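YARHG domain-containing protein (Legionella pneumophila subsp. pneumophila, PDB 4G2A) is of unknown function but is a two-domain protein, with DUF4424 and YARHG family regions, that has been proposed to bind a nutrient. Local coordinates at residues F66-N71 with D123-K128; D94-V99 with H140-T145. All blocks are in the same frame, centred on the assembly; numbering follows the deposited sequence.

Contact 1: F66-N71 with D123-K128; sequences FPFPIN and DAYFWK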
# COMPACT_ATOMS: atom_id res chain seq x y z
N PHE A 66 -18.36 -5.26 5.08
CA PHE A 66 -17.02 -4.89 4.65
C PHE A 66 -17.11 -3.46 4.10
O PHE A 66 -17.61 -3.31 2.99
CB PHE A 66 -16.42 -5.86 3.60
CG PHE A 66 -15.17 -5.32 2.91
CD1 PHE A 66 -13.92 -5.42 3.51
CD2 PHE A 66 -15.25 -4.75 1.64
CE1 PHE A 66 -12.77 -4.96 2.85
CE2 PHE A 66 -14.09 -4.28 1.00
CZ PHE A 66 -12.86 -4.40 1.60
N PRO A 67 -16.67 -2.41 4.85
CA PRO A 67 -16.75 -1.04 4.33
C PRO A 67 -15.64 -0.73 3.34
O PRO A 67 -14.56 -1.30 3.43
CB PRO A 67 -16.61 -0.16 5.58
CG PRO A 67 -16.36 -1.08 6.71
CD PRO A 67 -16.04 -2.43 6.18
N PHE A 68 -15.89 0.18 2.41
CA PHE A 68 -14.86 0.49 1.42
C PHE A 68 -14.96 1.93 0.90
O PHE A 68 -16.05 2.51 0.86
CB PHE A 68 -14.96 -0.51 0.23
CG PHE A 68 -16.34 -0.66 -0.36
CD1 PHE A 68 -16.84 0.28 -1.27
CD2 PHE A 68 -17.13 -1.75 -0.04
CE1 PHE A 68 -18.11 0.13 -1.82
CE2 PHE A 68 -18.41 -1.89 -0.60
CZ PHE A 68 -18.89 -0.95 -1.48
N PRO A 69 -13.82 2.52 0.44
CA PRO A 69 -13.90 3.84 -0.21
C PRO A 69 -14.45 3.70 -1.64
O PRO A 69 -14.41 2.62 -2.22
CB PRO A 69 -12.44 4.33 -0.21
CG PRO A 69 -11.61 3.08 -0.17
CD PRO A 69 -12.44 1.97 0.40
N ILE A 70 -14.97 4.78 -2.20
CA ILE A 70 -15.51 4.75 -3.57
C ILE A 70 -14.90 5.86 -4.41
O ILE A 70 -14.29 6.79 -3.87
CB ILE A 70 -17.05 4.86 -3.59
CG1 ILE A 70 -17.54 6.21 -3.01
CG2 ILE A 70 -17.73 3.64 -2.98
CD1 ILE A 70 -18.85 6.74 -3.67
N ASN A 71 -15.13 5.80 -5.73
CA ASN A 71 -14.73 6.89 -6.61
C ASN A 71 -15.83 7.94 -6.51
O ASN A 71 -16.95 7.72 -6.96
CB ASN A 71 -14.50 6.41 -8.06
CG ASN A 71 -13.96 7.47 -8.99
OD1 ASN A 71 -14.06 8.69 -8.74
ND2 ASN A 71 -13.43 7.02 -10.11
N ASP A 123 -20.28 3.23 2.34
CA ASP A 123 -20.60 2.07 1.50
C ASP A 123 -19.94 0.82 2.03
O ASP A 123 -18.82 0.87 2.51
CB ASP A 123 -20.16 2.33 0.05
CG ASP A 123 -20.65 3.64 -0.51
OD1 ASP A 123 -21.81 3.69 -0.98
OD2 ASP A 123 -19.90 4.63 -0.45
N ALA A 124 -20.65 -0.32 1.97
CA ALA A 124 -20.16 -1.62 2.45
C ALA A 124 -20.82 -2.77 1.70
O ALA A 124 -21.87 -2.58 1.10
CB ALA A 124 -20.41 -1.76 3.95
N TYR A 125 -20.19 -3.96 1.73
CA TYR A 125 -20.73 -5.24 1.25
C TYR A 125 -21.23 -5.98 2.47
O TYR A 125 -20.51 -6.05 3.46
CB TYR A 125 -19.69 -6.08 0.47
CG TYR A 125 -19.21 -5.43 -0.81
CD1 TYR A 125 -20.11 -4.98 -1.77
CD2 TYR A 125 -17.85 -5.32 -1.08
CE1 TYR A 125 -19.67 -4.38 -2.95
CE2 TYR A 125 -17.40 -4.73 -2.26
CZ TYR A 125 -18.31 -4.27 -3.20
OH TYR A 125 -17.86 -3.65 -4.34
N PHE A 126 -22.47 -6.47 2.44
CA PHE A 126 -23.10 -7.13 3.59
C PHE A 126 -23.34 -8.61 3.36
O PHE A 126 -23.61 -9.04 2.23
CB PHE A 126 -24.45 -6.46 3.91
CG PHE A 126 -24.38 -5.02 4.38
CD1 PHE A 126 -24.29 -3.97 3.46
CD2 PHE A 126 -24.48 -4.70 5.73
CE1 PHE A 126 -24.22 -2.64 3.89
CE2 PHE A 126 -24.44 -3.37 6.16
CZ PHE A 126 -24.31 -2.35 5.23
N TRP A 127 -23.28 -9.40 4.44
CA TRP A 127 -23.55 -10.84 4.42
C TRP A 127 -24.04 -11.29 5.81
O TRP A 127 -23.73 -10.65 6.82
CB TRP A 127 -22.30 -11.63 3.96
CG TRP A 127 -21.12 -11.56 4.89
CD1 TRP A 127 -20.79 -12.45 5.87
CD2 TRP A 127 -20.07 -10.58 4.87
NE1 TRP A 127 -19.66 -12.04 6.52
CE2 TRP A 127 -19.17 -10.92 5.91
CE3 TRP A 127 -19.80 -9.44 4.09
CZ2 TRP A 127 -18.03 -10.15 6.20
CZ3 TRP A 127 -18.69 -8.68 4.38
CH2 TRP A 127 -17.81 -9.04 5.43
N LYS A 128 -24.81 -12.39 5.85
CA LYS A 128 -25.31 -12.94 7.11
C LYS A 128 -24.35 -13.97 7.63
O LYS A 128 -23.68 -14.65 6.84
CB LYS A 128 -26.72 -13.55 6.97
CG LYS A 128 -27.81 -12.55 6.56
CD LYS A 128 -28.30 -11.65 7.71
CE LYS A 128 -29.06 -10.44 7.19
NZ LYS A 128 -30.24 -10.81 6.36
O HOH W 1 -17.55 4.78 1.20
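An antiparallel strand pair joins F66 to Y125 and P67 to A124, where strand 60-68 lies beside the start of strand 123-131. F66 and Y125 form the hydrogen-bonded pair. F66 N gives a bond to Y125 O, 2.8 Å long. Y125 N returns one to F66 O at 2.9 Å. P67 and A124 are the non-hydrogen-bonded pair. Here F66 O also takes a CA-H contact from A124. F68 N adds a further bond to D123 O.

F66, F68, D123 and Y125 turn their side chains to one face of the two strands, and P67 and A124 to the other. On the first face the F66 ring enters the aromatic interior of the beta-rich domain, stacked on F95. F68 carries much of the contact. Its CG lies between the backbone N and the carbonyl carbon (chi1 51°), which swings CG toward strand 123-131. The F68 and Y125 side chains cross at about a right angle. F68 CE2 stands over the centre of the Y125 ring, 3.3 Å above its plane; the two ring planes meet obliquely at 37°. One face of the F68 ring has Y125 OH over it; D123 O lies over the centre of the opposite face. D123 CB packs on F68 CE1 at 3.5 Å. Y125 CD2 lies at the edge of the F66 ring. F66 CB meets the indole edge of W127 in its plane, 3.7 Å from W127 CZ3. At the F68 end of the pair a water donates to both F68 O and D123 OD2. I70 CG2 packs against D123 OD2 at 3.5 Å.

Contact 2: D94-V99 with H140-T145; sequences DFLVTV and HHDYST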
# COMPACT_ATOMS: atom_id res chain seq x y z
N ASP A 94 -13.25 -7.34 -7.30
CA ASP A 94 -13.52 -8.79 -7.25
C ASP A 94 -13.54 -9.28 -5.81
O ASP A 94 -12.85 -10.24 -5.46
CB ASP A 94 -12.51 -9.58 -8.11
CG ASP A 94 -12.40 -9.06 -9.54
OD1 ASP A 94 -13.43 -9.04 -10.25
OD2 ASP A 94 -11.28 -8.65 -9.94
N PHE A 95 -14.30 -8.58 -4.97
CA PHE A 95 -14.49 -8.94 -3.58
C PHE A 95 -15.23 -10.25 -3.50
O PHE A 95 -16.31 -10.41 -4.07
CB PHE A 95 -15.27 -7.85 -2.85
CG PHE A 95 -15.52 -8.17 -1.39
CD1 PHE A 95 -14.54 -7.95 -0.43
CD2 PHE A 95 -16.75 -8.70 -0.98
CE1 PHE A 95 -14.76 -8.26 0.91
CE2 PHE A 95 -16.98 -8.99 0.37
CZ PHE A 95 -15.98 -8.77 1.31
N LEU A 96 -14.62 -11.21 -2.80
CA LEU A 96 -15.16 -12.52 -2.53
C LEU A 96 -15.09 -12.78 -1.03
O LEU A 96 -14.01 -12.61 -0.44
CB LEU A 96 -14.39 -13.63 -3.29
CG LEU A 96 -14.34 -13.57 -4.81
CD1 LEU A 96 -13.36 -14.60 -5.33
CD2 LEU A 96 -15.73 -13.76 -5.44
N VAL A 97 -16.22 -13.19 -0.42
CA VAL A 97 -16.31 -13.54 1.00
C VAL A 97 -16.84 -14.97 1.13
O VAL A 97 -17.77 -15.37 0.41
CB VAL A 97 -17.12 -12.51 1.86
CG1 VAL A 97 -18.49 -12.19 1.25
CG2 VAL A 97 -17.24 -12.95 3.31
N THR A 98 -16.18 -15.76 2.01
CA THR A 98 -16.57 -17.12 2.37
C THR A 98 -16.87 -17.15 3.88
O THR A 98 -16.13 -16.56 4.67
CB THR A 98 -15.51 -18.18 1.98
OG1 THR A 98 -14.40 -18.11 2.86
CG2 THR A 98 -15.05 -18.08 0.53
N VAL A 99 -17.97 -17.81 4.25
CA VAL A 99 -18.40 -18.00 5.64
C VAL A 99 -18.23 -19.48 5.91
O VAL A 99 -18.84 -20.29 5.21
CB VAL A 99 -19.85 -17.51 5.91
CG1 VAL A 99 -20.29 -17.81 7.34
CG2 VAL A 99 -20.00 -16.03 5.60
N HIS A 140 -13.41 -15.26 5.54
CA HIS A 140 -12.32 -15.05 4.60
C HIS A 140 -12.70 -14.02 3.54
O HIS A 140 -13.80 -14.08 2.99
CB HIS A 140 -11.85 -16.36 3.94
CG HIS A 140 -10.62 -16.17 3.09
ND1 HIS A 140 -10.71 -15.99 1.73
CD2 HIS A 140 -9.33 -16.07 3.46
CE1 HIS A 140 -9.47 -15.83 1.31
NE2 HIS A 140 -8.60 -15.86 2.31
N HIS A 141 -11.78 -13.09 3.28
CA HIS A 141 -11.87 -12.03 2.29
C HIS A 141 -10.78 -12.22 1.24
O HIS A 141 -9.66 -12.63 1.54
CB HIS A 141 -11.70 -10.65 2.93
CG HIS A 141 -12.87 -10.17 3.72
ND1 HIS A 141 -12.81 -9.00 4.46
CD2 HIS A 141 -14.09 -10.73 3.90
CE1 HIS A 141 -13.99 -8.87 5.04
NE2 HIS A 141 -14.79 -9.89 4.73
N ASP A 142 -11.13 -11.91 -0.00
CA ASP A 142 -10.24 -11.95 -1.15
C ASP A 142 -10.71 -10.82 -2.06
O ASP A 142 -11.88 -10.79 -2.43
CB ASP A 142 -10.23 -13.33 -1.84
CG ASP A 142 -9.41 -13.48 -3.11
OD1 ASP A 142 -8.76 -12.49 -3.52
OD2 ASP A 142 -9.45 -14.57 -3.72
N TYR A 143 -9.83 -9.86 -2.31
CA TYR A 143 -10.12 -8.70 -3.15
C TYR A 143 -8.80 -8.01 -3.52
O TYR A 143 -7.74 -8.35 -2.99
CB TYR A 143 -11.09 -7.72 -2.45
CG TYR A 143 -10.62 -7.24 -1.09
CD1 TYR A 143 -10.87 -7.98 0.06
CD2 TYR A 143 -9.99 -6.01 -0.95
CE1 TYR A 143 -10.44 -7.53 1.31
CE2 TYR A 143 -9.58 -5.54 0.29
CZ TYR A 143 -9.80 -6.31 1.42
OH TYR A 143 -9.39 -5.86 2.64
N SER A 144 -8.89 -7.02 -4.41
CA SER A 144 -7.77 -6.20 -4.87
C SER A 144 -8.12 -4.74 -4.80
O SER A 144 -9.29 -4.40 -4.75
CB SER A 144 -7.39 -6.56 -6.31
OG SER A 144 -6.91 -7.89 -6.35
N THR A 145 -7.11 -3.89 -4.82
CA THR A 145 -7.24 -2.43 -4.87
C THR A 145 -6.17 -1.95 -5.81
O THR A 145 -5.30 -2.74 -6.20
CB THR A 145 -7.10 -1.78 -3.46
OG1 THR A 145 -5.75 -1.91 -3.01
CG2 THR A 145 -8.06 -2.34 -2.41
O HOH W 2 -10.63 -11.61 -5.70
O HOH W 3 -8.79 -9.21 -7.59
O HOH W 4 -12.86 -15.25 -0.00
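F95, H141 and Y143 form an aromatic cluster on one face of an antiparallel strand pair, 95-99 with 136-150. F95 meets H141 edge-to-face, with planes at 62°. F95 CE1 lies over the centre of the imidazole, 3.8 Å above its plane. F95 CG is anti to the backbone N (chi1 179°), on the cluster side. The F95 and Y143 side chains lie side by side and point the same way; F95 CD1 and Y143 CD1 are 3.7 Å apart. V97 CG2 touches the imidazole edge in its plane, near H141 CD2. W127 and F50 also meet the H141 ring, and Y46 stacks on Y143.

Backbone bonds set the register. L96 pairs with D142, and T98 with H140, as hydrogen-bonded pairs. L96 N bonds to D142 O at 2.8 Å, while the return bond from D142 N to L96 O is more bent, with 137° at the hydrogen. Both T98-H140 bonds are straighter. V97 and H141 between them are the non-hydrogen-bonded pair, and V97 CA makes a CA-H contact to H140 O.

Polar groups lie on the face of L96, T98, H140 and D142. D142 OD1 is hydrogen-bonded to H45 NE2. One water donates to L96 O and also bonds to H140 ND1. The T98 and H140 side chains lie side by side, with T98 OG1 3.3 Å from H140 CB.

Overall arrangement
From the N terminus the chain passes 66-71 first, then 94-99, then 123-128 and finally 140-145. Contact 1 closes the loop from strand 60-68 to strand 123-131. Contact 2 closes that from strand 95-99 to strand 136-150. The segments alternate, so the two loops cross and neither encloses the other. Strand 102-110 pairs with both 95-99 and 123-131, linking the two contacts through a shared neighbour. Their centres are about 11 Å apart, and their side chains meet directly: F66 CG lies 3.6 Å from F95 CE1, and Y125 CD2 3.6 Å from F95 CD2. Together they bring four strands around a common aromatic core.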